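Local coordinates for CDP-glucose-4,6-dehydratase (Yersinia pseudotuberculosis, PDB 1RKX), which catalyses the 4,6-dehydration of CDP-D-glucose with a bound NAD cofactor, as a member of the short-chain dehydrogenase/reductase superfamily, at residues S26-L29 and Q30-A34; S346-E349 and I350-M354. All coordinates share one frame; numbering follows the deposited sequence.

Contact 1: S26-L29 and Q30-A34; sequences SLWL and QTMGA
The indole of Trp-28 meets Met-32 one helical turn on, and the thioether arrives obliquely at the pyrrole part of the ring. Methyl CE of Met-32 rests 3.6 Å from Trp-28 CD1, and its sulfur SD stands 4.5 Å from the centroid of the five-membered ring, 59° off the ring normal, a Met-aromatic contact. The bend at chi3 (-69°) folds the methyl back against CD1, beside the sulfur. Leu-243 and Ser-240 of helix 236-251 and Ile-350 and Met-354 of helix 342-355 also pack on the indole.

Beside the ring, the carbonyl O of Trp-28 accepts two bonds from the same face of its plane: one from Thr-31 OG1 at 2.7 Å, the other from Met-32 N at 3.2 Å. With chi1 69°, OG1 sits between the backbone N and carbonyl carbon of Thr-31 and turns back to this acceptor. The helix then stops in a Schellman motif. Ala-34 N bonds to Leu-29 O at 3.1 Å, Gly-33 N bonds to Gln-30 O at 2.9 Å, and Gly-33 is the C-prime residue with positive phi. Ala-34 CB comes to 4.2 Å from Leu-29 CB.

The carbonyls of Trp-28, Leu-29 and Gln-30 thus find partners within the helix end itself, in a threonine hydroxyl and the amides of Met-32, Gly-33 and Ala-34, as the chain of this Rossmann beta-alpha-beta unit turns into strand 35-40.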
loop_
_atom_site.group_PDB
_atom_site.type_symbol
_atom_site.label_atom_id
_atom_site.label_comp_id
_atom_site.label_asym_id
_atom_site.label_seq_id
_atom_site.Cartn_x
_atom_site.Cartn_y
_atom_site.Cartn_z
ATOM N N SER C 26 6.260 35.600 -12.306
ATOM C CA SER C 26 7.137 36.763 -12.203
ATOM C C SER C 26 6.326 38.055 -12.223
ATOM O O SER C 26 6.579 38.963 -11.429
ATOM C CB SER C 26 8.160 36.758 -13.338
ATOM O OG SER C 26 9.046 35.659 -13.190
ATOM N N LEU C 27 5.351 38.135 -13.127
ATOM C CA LEU C 27 4.494 39.316 -13.217
ATOM C C LEU C 27 3.723 39.498 -11.915
ATOM O O LEU C 27 3.582 40.618 -11.413
ATOM C CB LEU C 27 3.499 39.178 -14.367
ATOM C CG LEU C 27 4.020 39.354 -15.791
ATOM C CD1 LEU C 27 2.920 38.993 -16.791
ATOM C CD2 LEU C 27 4.486 40.798 -15.983
ATOM N N TRP C 28 3.228 38.390 -11.366
ATOM C CA TRP C 28 2.463 38.423 -10.122
ATOM C C TRP C 28 3.332 38.956 -8.987
ATOM O O TRP C 28 2.920 39.845 -8.239
ATOM C CB TRP C 28 1.960 37.018 -9.770
ATOM C CG TRP C 28 0.804 37.001 -8.792
ATOM C CD1 TRP C 28 0.481 37.966 -7.874
ATOM C CD2 TRP C 28 -0.162 35.953 -8.627
ATOM N NE1 TRP C 28 -0.626 37.582 -7.150
ATOM C CE2 TRP C 28 -1.041 36.351 -7.592
ATOM C CE3 TRP C 28 -0.370 34.716 -9.251
ATOM C CZ2 TRP C 28 -2.114 35.553 -7.167
ATOM C CZ3 TRP C 28 -1.440 33.919 -8.827
ATOM C CH2 TRP C 28 -2.296 34.347 -7.794
ATOM N N LEU C 29 4.539 38.408 -8.867
ATOM C CA LEU C 29 5.482 38.828 -7.834
ATOM C C LEU C 29 5.808 40.314 -7.992
ATOM O O LEU C 29 5.856 41.053 -7.007
ATOM C CB LEU C 29 6.769 37.997 -7.930
ATOM C CG LEU C 29 6.644 36.525 -7.517
ATOM C CD1 LEU C 29 7.887 35.742 -7.940
ATOM C CD2 LEU C 29 6.446 36.446 -6.006
ATOM N N GLN C 30 6.034 40.746 -9.231
ATOM C CA GLN C 30 6.339 42.152 -9.494
ATOM C C GLN C 30 5.207 43.061 -9.014
ATOM O O GLN C 30 5.453 44.063 -8.339
ATOM C CB GLN C 30 6.583 42.382 -10.985
ATOM C CG GLN C 30 7.820 41.677 -11.528
ATOM C CD GLN C 30 7.957 41.800 -13.033
ATOM O OE1 GLN C 30 8.626 40.981 -13.675
ATOM N NE2 GLN C 30 7.335 42.824 -13.606
ATOM N N THR C 31 3.966 42.711 -9.353
ATOM C CA THR C 31 2.828 43.530 -8.946
ATOM C C THR C 31 2.690 43.634 -7.432
ATOM O O THR C 31 2.135 44.608 -6.930
ATOM C CB THR C 31 1.495 43.001 -9.519
ATOM O OG1 THR C 31 1.156 41.759 -8.897
ATOM C CG2 THR C 31 1.609 42.796 -11.011
ATOM N N MET C 32 3.194 42.642 -6.704
ATOM C CA MET C 32 3.101 42.668 -5.249
ATOM C C MET C 32 4.303 43.344 -4.591
ATOM O O MET C 32 4.451 43.309 -3.373
ATOM C CB MET C 32 2.910 41.251 -4.699
ATOM C CG MET C 32 1.592 40.618 -5.133
ATOM S SD MET C 32 1.161 39.123 -4.225
ATOM C CE MET C 32 2.428 37.982 -4.840
ATOM N N GLY C 33 5.155 43.956 -5.409
ATOM C CA GLY C 33 6.311 44.670 -4.889
ATOM C C GLY C 33 7.562 43.881 -4.555
ATOM O O GLY C 33 8.455 44.395 -3.881
ATOM N N ALA C 34 7.649 42.638 -5.012
ATOM C CA ALA C 34 8.831 41.841 -4.719
ATOM C C ALA C 34 9.993 42.249 -5.618
ATOM O O ALA C 34 9.792 42.823 -6.687
ATOM C CB ALA C 34 8.523 40.352 -4.905
#

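Contact 2: S346-E349 and I350-M354; sequences SITE and INNYM
Thr-348 and Asn-352 are joined by a main-chain bond of helix 342-355, Asn-352 N to Thr-348 O at 2.8 Å. The same i to i+4 pattern links Ile-350 N to Ser-346 O, Asn-351 N to Ile-347 O and Tyr-353 N to Glu-349 O.

Among the side chains, a water bridges two polar ends, donating to Glu-349 OE1 and to Asn-352 OD1, each at 3.0 Å. The other carboxylate oxygen, OE2, is hydrogen-bonded to NE2 of His-234, so each oxygen of this buried group has its own partner. The glutamate leaves the backbone with CG anti to N (chi1 -175°) and then bends at chi2, which carries the carboxylate toward the water.

Van der Waals contacts fill in along the helix surface. Ile-347 and Asn-351 lie side by side, methyl CG2 3.8 Å from ND2. Methyl CG2 of Thr-348 is likewise 3.8 Å from Asn-352 OD1, but there the two side chains slant across each other. Ile-350 lays CG1 back over Ser-346 O while its side chain packs on Trp-28.

Tyr-353 directs its ring away from the preceding turn: OH bonds to Glu-237 and Ser-240, and the ring meets Trp-320 edge-to-face. The water thus ties Glu-349 to Asn-352 within the helix, while Glu-349 OE2 and the Tyr-353 hydroxyl fasten that helix to His-234 of strand 229-234 and to helix 236-251.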
loop_
_atom_site.group_PDB
_atom_site.type_symbol
_atom_site.label_atom_id
_atom_site.label_comp_id
_atom_site.label_asym_id
_atom_site.label_seq_id
_atom_site.Cartn_x
_atom_site.Cartn_y
_atom_site.Cartn_z
ATOM N N SER C 346 -2.339 41.738 -18.494
ATOM C CA SER C 346 -1.994 40.592 -17.652
ATOM C C SER C 346 -1.992 40.967 -16.180
ATOM O O SER C 346 -2.368 40.162 -15.329
ATOM C CB SER C 346 -0.629 40.022 -18.055
ATOM O OG SER C 346 -0.683 39.509 -19.375
ATOM N N ILE C 347 -1.575 42.190 -15.878
ATOM C CA ILE C 347 -1.556 42.649 -14.493
ATOM C C ILE C 347 -2.988 42.713 -13.977
ATOM O O ILE C 347 -3.277 42.319 -12.847
ATOM C CB ILE C 347 -0.932 44.057 -14.371
ATOM C CG1 ILE C 347 0.511 44.033 -14.879
ATOM C CG2 ILE C 347 -0.992 44.529 -12.920
ATOM C CD1 ILE C 347 1.393 43.024 -14.182
ATOM N N THR C 348 -3.885 43.222 -14.815
ATOM C CA THR C 348 -5.291 43.322 -14.444
ATOM C C THR C 348 -5.885 41.930 -14.249
ATOM O O THR C 348 -6.730 41.730 -13.377
ATOM C CB THR C 348 -6.097 44.082 -15.517
ATOM O OG1 THR C 348 -5.659 45.447 -15.558
ATOM C CG2 THR C 348 -7.589 44.040 -15.205
ATOM N N GLU C 349 -5.447 40.968 -15.060
ATOM C CA GLU C 349 -5.952 39.609 -14.931
ATOM C C GLU C 349 -5.569 39.067 -13.563
ATOM O O GLU C 349 -6.370 38.419 -12.892
ATOM C CB GLU C 349 -5.387 38.709 -16.029
ATOM C CG GLU C 349 -5.977 37.316 -16.013
ATOM C CD GLU C 349 -6.486 36.890 -17.371
ATOM O OE1 GLU C 349 -7.187 37.691 -18.023
ATOM O OE2 GLU C 349 -6.196 35.748 -17.784
ATOM N N ILE C 350 -4.337 39.338 -13.148
ATOM C CA ILE C 350 -3.874 38.891 -11.847
ATOM C C ILE C 350 -4.716 39.552 -10.763
ATOM O O ILE C 350 -5.098 38.906 -9.786
ATOM C CB ILE C 350 -2.387 39.243 -11.640
ATOM C CG1 ILE C 350 -1.523 38.341 -12.531
ATOM C CG2 ILE C 350 -2.007 39.091 -10.170
ATOM C CD1 ILE C 350 -0.073 38.778 -12.652
ATOM N N ASN C 351 -5.014 40.835 -10.940
ATOM C CA ASN C 351 -5.828 41.555 -9.962
ATOM C C ASN C 351 -7.236 40.968 -9.901
ATOM O O ASN C 351 -7.801 40.806 -8.820
ATOM C CB ASN C 351 -5.904 43.046 -10.305
ATOM C CG ASN C 351 -4.584 43.761 -10.094
ATOM O OD1 ASN C 351 -3.887 43.528 -9.102
ATOM N ND2 ASN C 351 -4.238 44.649 -11.018
ATOM N N ASN C 352 -7.801 40.657 -11.064
ATOM C CA ASN C 352 -9.136 40.072 -11.122
ATOM C C ASN C 352 -9.153 38.763 -10.344
ATOM O O ASN C 352 -10.112 38.465 -9.634
ATOM C CB ASN C 352 -9.541 39.814 -12.575
ATOM C CG ASN C 352 -9.918 41.085 -13.309
ATOM O OD1 ASN C 352 -9.982 41.111 -14.539
ATOM N ND2 ASN C 352 -10.184 42.146 -12.555
ATOM N N TYR C 353 -8.084 37.983 -10.482
ATOM C CA TYR C 353 -7.988 36.707 -9.783
ATOM C C TYR C 353 -7.928 36.930 -8.277
ATOM O O TYR C 353 -8.687 36.325 -7.521
ATOM C CB TYR C 353 -6.732 35.947 -10.216
ATOM C CG TYR C 353 -6.642 34.568 -9.609
ATOM C CD1 TYR C 353 -7.291 33.486 -10.200
ATOM C CD2 TYR C 353 -5.943 34.350 -8.420
ATOM C CE1 TYR C 353 -7.251 32.221 -9.620
ATOM C CE2 TYR C 353 -5.896 33.091 -7.835
ATOM C CZ TYR C 353 -6.555 32.031 -8.442
ATOM O OH TYR C 353 -6.522 30.783 -7.868
ATOM N N MET C 354 -7.013 37.787 -7.839
ATOM C CA MET C 354 -6.875 38.048 -6.414
ATOM C C MET C 354 -8.131 38.618 -5.783
ATOM O O MET C 354 -8.426 38.327 -4.627
ATOM C CB MET C 354 -5.702 38.989 -6.145
ATOM C CG MET C 354 -4.343 38.343 -6.348
ATOM S SD MET C 354 -3.084 39.071 -5.284
ATOM C CE MET C 354 -2.640 40.529 -6.242
HETATM O O HOH W 1 -8.586 40.127 -16.999
#

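From the N terminus, contact 1 comes first, at the end of helix 20-31 in the opening beta-alpha-beta unit of the Rossmann fold. Contact 2 follows more than 300 residues later, in the C-terminal helix 342-355. Each is local to one continuous segment and closes no long loop; the two run in series, neither nesting nor crossing. In space their centres are about 11 Å apart and their side chains meet directly: Trp-28 packs against Ile-350, Tyr-353 and Met-354, and the Thr-31 and Ile-347 side chains meet in an unusually tight contact. This joint lays the C-terminal helix on helix 20-31, the crossover helix of that first unit, with helix 236-251 contacting both.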